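Putative acyl-CoA dehydrogenase (Burkholderia xenovorans, PDB 5JSC) belongs to the acyl-CoA dehydrogenase family of flavoproteins and binds flavin-adenine dinucleotide within a four-chain assembly. Local coordinates at residues Ile86-Cys92 / Ala322-Gln327. Sequence-based numbering, arbitrary orientation.
With SO4 (sulfate ion), chain R; SO4 (sulfate ion), chain Q.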
ATOM      1  N   ILE C  86     -26.707  11.504  24.195  1.00 12.59           N
ATOM      2  CA  ILE C  86     -26.138  10.181  23.971  1.00 11.23           C
ATOM      3  C   ILE C  86     -24.634  10.295  24.171  1.00 11.95           C
ATOM      4  O   ILE C  86     -23.970  11.087  23.495  1.00 13.39           O
ATOM      5  CB  ILE C  86     -26.492   9.648  22.572  1.00 11.56           C
ATOM      6  CG1 ILE C  86     -27.998   9.339  22.508  1.00 13.68           C
ATOM      7  CG2 ILE C  86     -25.639   8.418  22.231  1.00 12.85           C
ATOM      8  CD1 ILE C  86     -28.536   9.119  21.123  1.00 16.74           C
ATOM      9  N   ASP C  87     -24.108   9.523  25.124  1.00 11.31           N
ATOM     10  CA  ASP C  87     -22.682   9.479  25.446  1.00 12.54           C
ATOM     11  C   ASP C  87     -21.990   8.661  24.360  1.00 12.62           C
ATOM     12  O   ASP C  87     -22.033   7.427  24.380  1.00 12.00           O
ATOM     13  CB  ASP C  87     -22.499   8.878  26.841  1.00 13.93           C
ATOM     14  CG  ASP C  87     -21.054   8.865  27.324  1.00 16.13           C
ATOM     15  OD1 ASP C  87     -20.114   8.936  26.510  1.00 15.65           O
ATOM     16  OD2 ASP C  87     -20.859   8.759  28.559  1.00 19.22           O
ATOM     17  N   THR C  88     -21.362   9.359  23.398  1.00 10.64           N
ATOM     18  CA  THR C  88     -20.741   8.687  22.259  1.00 10.84           C
ATOM     19  C   THR C  88     -19.602   7.790  22.707  1.00 10.19           C
ATOM     20  O   THR C  88     -19.423   6.689  22.177  1.00 11.20           O
ATOM     21  CB  THR C  88     -20.210   9.714  21.249  1.00 11.75           C
ATOM     22  OG1 THR C  88     -21.115  10.819  21.156  1.00 15.13           O
ATOM     23  CG2 THR C  88     -20.069   9.077  19.877  1.00 13.71           C
ATOM     24  N   ARG C  89     -18.811   8.247  23.677  1.00 10.32           N
ATOM     25  CA  ARG C  89     -17.722   7.414  24.175  1.00 10.28           C
ATOM     26  C   ARG C  89     -18.255   6.118  24.775  1.00 10.42           C
ATOM     27  O   ARG C  89     -17.675   5.040  24.575  1.00 11.32           O
ATOM     28  CB  ARG C  89     -16.900   8.191  25.203  1.00 11.67           C
ATOM     29  CG  ARG C  89     -16.069   9.310  24.565  1.00 11.43           C
ATOM     30  CD  ARG C  89     -15.506  10.283  25.590  1.00 11.32           C
ATOM     31  NE  ARG C  89     -16.556  11.148  26.113  1.00 12.74           N
ATOM     32  CZ  ARG C  89     -16.369  12.057  27.060  1.00 13.49           C
ATOM     33  NH1 ARG C  89     -15.167  12.210  27.601  1.00 14.27           N
ATOM     34  NH2 ARG C  89     -17.384  12.812  27.469  1.00 14.99           N
ATOM     35  N   ALA C  90     -19.363   6.201  25.512  1.00 11.24           N
ATOM     36  CA  ALA C  90     -19.956   4.998  26.083  1.00 12.34           C
ATOM     37  C   ALA C  90     -20.460   4.055  24.998  1.00  9.97           C
ATOM     38  O   ALA C  90     -20.174   2.851  25.033  1.00 11.46           O
ATOM     39  CB  ALA C  90     -21.081   5.375  27.044  1.00 13.47           C
ATOM     40  N   VAL C  91     -21.216   4.577  24.020  1.00  9.37           N
ATOM     41  CA  VAL C  91     -21.718   3.714  22.948  1.00 10.30           C
ATOM     42  C   VAL C  91     -20.560   3.041  22.216  1.00  9.37           C
ATOM     43  O   VAL C  91     -20.616   1.845  21.891  1.00  9.48           O
ATOM     44  CB  VAL C  91     -22.608   4.509  21.975  1.00 11.34           C
ATOM     45  CG1 VAL C  91     -22.960   3.639  20.763  1.00 11.93           C
ATOM     46  CG2 VAL C  91     -23.882   4.970  22.678  1.00 12.61           C
ATOM     47  N   CYS C  92     -19.481   3.790  21.979  1.00 10.04           N
ATOM     48  CA  CYS C  92     -18.321   3.224  21.300  1.00  9.33           C
ATOM     49  C   CYS C  92     -17.653   2.133  22.135  1.00  9.48           C
ATOM     50  O   CYS C  92     -17.296   1.074  21.605  1.00 10.49           O
ATOM     51  CB  CYS C  92     -17.331   4.335  20.954  1.00  9.97           C
ATOM     52  SG  CYS C  92     -17.886   5.340  19.558  1.00 12.65           S
ATOM     53  N   ALA C 322     -15.437  10.516  19.235  1.00 10.54           N
ATOM     54  CA  ALA C 322     -16.465  10.363  20.263  1.00  9.48           C
ATOM     55  C   ALA C 322     -16.333  11.441  21.331  1.00  9.96           C
ATOM     56  O   ALA C 322     -17.335  12.046  21.740  1.00 10.76           O
ATOM     57  CB  ALA C 322     -16.390   8.966  20.886  1.00 11.11           C
ATOM     58  N   TRP C 323     -15.103  11.719  21.769  1.00 10.59           N
ATOM     59  CA  TRP C 323     -14.883  12.799  22.727  1.00 11.78           C
ATOM     60  C   TRP C 323     -15.372  14.133  22.167  1.00 11.46           C
ATOM     61  O   TRP C 323     -16.033  14.915  22.869  1.00 10.97           O
ATOM     62  CB  TRP C 323     -13.396  12.868  23.098  1.00 10.48           C
ATOM     63  CG  TRP C 323     -13.030  14.123  23.826  1.00 11.37           C
ATOM     64  CD1 TRP C 323     -13.095  14.343  25.181  1.00 13.78           C
ATOM     65  CD2 TRP C 323     -12.574  15.344  23.242  1.00 12.30           C
ATOM     66  NE1 TRP C 323     -12.700  15.627  25.468  1.00 15.92           N
ATOM     67  CE2 TRP C 323     -12.377  16.265  24.298  1.00 14.92           C
ATOM     68  CE3 TRP C 323     -12.307  15.754  21.927  1.00 14.28           C
ATOM     69  CZ2 TRP C 323     -11.925  17.567  24.079  1.00 17.33           C
ATOM     70  CZ3 TRP C 323     -11.856  17.056  21.716  1.00 17.32           C
ATOM     71  CH2 TRP C 323     -11.667  17.940  22.789  1.00 17.31           C
ATOM     72  N   LEU C 324     -15.070  14.407  20.897  1.00 10.10           N
ATOM     73  CA  LEU C 324     -15.450  15.682  20.300  1.00  9.68           C
ATOM     74  C   LEU C 324     -16.965  15.827  20.215  1.00 10.46           C
ATOM     75  O   LEU C 324     -17.515  16.890  20.549  1.00 11.83           O
ATOM     76  CB  LEU C 324     -14.803  15.815  18.920  1.00 11.14           C
ATOM     77  CG  LEU C 324     -15.075  17.120  18.174  1.00 11.89           C
ATOM     78  CD1 LEU C 324     -14.715  18.338  19.030  1.00 13.51           C
ATOM     79  CD2 LEU C 324     -14.304  17.125  16.846  1.00 14.75           C
ATOM     80  N   ARG C 325     -17.663  14.776  19.781  1.00 11.31           N
ATOM     81  CA  ARG C 325     -19.119  14.848  19.747  1.00 12.07           C
ATOM     82  C   ARG C 325     -19.678  15.060  21.147  1.00 11.25           C
ATOM     83  O   ARG C 325     -20.672  15.786  21.325  1.00 12.89           O
ATOM     84  CB  ARG C 325     -19.708  13.579  19.128  1.00 12.28           C
ATOM     85  CG  ARG C 325     -21.176  13.745  18.801  1.00 15.51           C
ATOM     86  CD  ARG C 325     -21.918  12.458  18.435  1.00 17.41           C
ATOM     87  NE  ARG C 325     -23.337  12.771  18.468  1.00 24.27           N
ATOM     88  CZ  ARG C 325     -24.155  12.538  19.490  1.00 23.50           C
ATOM     89  NH1 ARG C 325     -23.738  11.895  20.566  1.00 21.75           N
ATOM     90  NH2 ARG C 325     -25.419  12.908  19.407  1.00 25.94           N
ATOM     91  N   ASP C 326     -19.027  14.481  22.154  1.00 12.15           N
ATOM     92  CA  ASP C 326     -19.454  14.633  23.541  1.00 11.77           C
ATOM     93  C   ASP C 326     -19.118  15.999  24.128  1.00 11.83           C
ATOM     94  O   ASP C 326     -19.482  16.266  25.285  1.00 13.30           O
ATOM     95  CB  ASP C 326     -18.838  13.518  24.394  1.00 12.04           C
ATOM     96  CG  ASP C 326     -19.446  12.157  24.091  1.00 12.54           C
ATOM     97  OD1 ASP C 326     -20.535  12.106  23.473  1.00 13.64           O
ATOM     98  OD2 ASP C 326     -18.857  11.131  24.485  1.00 12.68           O
ATOM     99  N   GLN C 327     -18.436  16.864  23.377  1.00 11.47           N
ATOM    100  CA  GLN C 327     -18.324  18.272  23.733  1.00 12.81           C
ATOM    101  C   GLN C 327     -19.472  19.087  23.160  1.00 13.18           C
ATOM    102  O   GLN C 327     -19.538  20.306  23.385  1.00 15.39           O
ATOM    103  CB  GLN C 327     -16.991  18.858  23.242  1.00 13.35           C
ATOM    104  CG  GLN C 327     -15.764  18.039  23.626  1.00 14.55           C
ATOM    105  CD  GLN C 327     -15.700  17.764  25.113  1.00 16.86           C
ATOM    106  OE1 GLN C 327     -15.574  18.685  25.927  1.00 20.83           O
ATOM    107  NE2 GLN C 327     -15.792  16.489  25.479  1.00 16.72           N
TER
HETATM  108  S   SO4 R 506     -26.879  14.333  21.617  0.81 47.59           S
HETATM  109  O1  SO4 R 506     -25.741  15.152  22.010  0.81 49.77           O
HETATM  110  O2  SO4 R 506     -28.080  14.879  22.253  0.81 46.34           O
HETATM  111  O3  SO4 R 506     -27.024  14.392  20.164  0.81 46.53           O
HETATM  112  O4  SO4 R 506     -26.668  12.963  22.054  0.81 45.92           O
HETATM  113  S   SO4 Q 505     -15.929  15.377  29.474  0.70 57.26           S
HETATM  114  O1  SO4 Q 505     -15.664  16.229  30.628  0.70 57.19           O
HETATM  115  O2  SO4 Q 505     -17.223  14.718  29.644  0.70 56.66           O
HETATM  116  O3  SO4 Q 505     -15.964  16.191  28.264  0.70 58.10           O
HETATM  117  O4  SO4 Q 505     -14.873  14.375  29.351  0.70 57.03           O
HETATM  118  O   HOH W   1     -22.906  13.542  23.703  1.00 21.64           O
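The guanidinium of Arg89 forms a salt bridge along its edge, NE to Asp326 OD2 at 2.8 Å, while at the end formed by NH1 and NH2 each nitrogen donates to an oxygen of one sulfate ion, probably from the crystallisation liquor. Gln327 NE2 lies over one face of the Trp323 ring, nearer its border than its centre, and Arg89 NH1 is at the ring's edge. Arg325 NH1 donates in the guanidinium plane to Thr88 OG1 and, weakly, to Ile86 O. Here the N-cap turn of helix 88-101, in the N-terminal domain of the acyl-CoA dehydrogenase fold, docks on the C-terminal end of helix 298-325. Asp87 is the N-cap residue, its OD1 accepting from Ala90 N, but the first turn also binds a carboxylate from across the contact. Asp326 OD1 takes Thr88 N on its syn lone pair (2.9 Å) and Thr88 OG1 from above the plane; OD2 takes Arg89 N on the syn side and Arg89 NE on the anti lone pair. Four bonds thus fix the carboxylate's rotation, and the helix start probably stabilises its charge. The two carboxylates come close, Asp87 OD1 to Asp326 OD2 at 3.2 Å, and Arg89 and Arg29, each paired with one of them, probably ease the repulsion. Arg89 bends at chi3 (-74°), which turns NE back onto Asp326. Beside these polar groups, Ala322 CB packs against Arg89 CG at 3.7 Å and Thr88 CG2 at 3.8 Å.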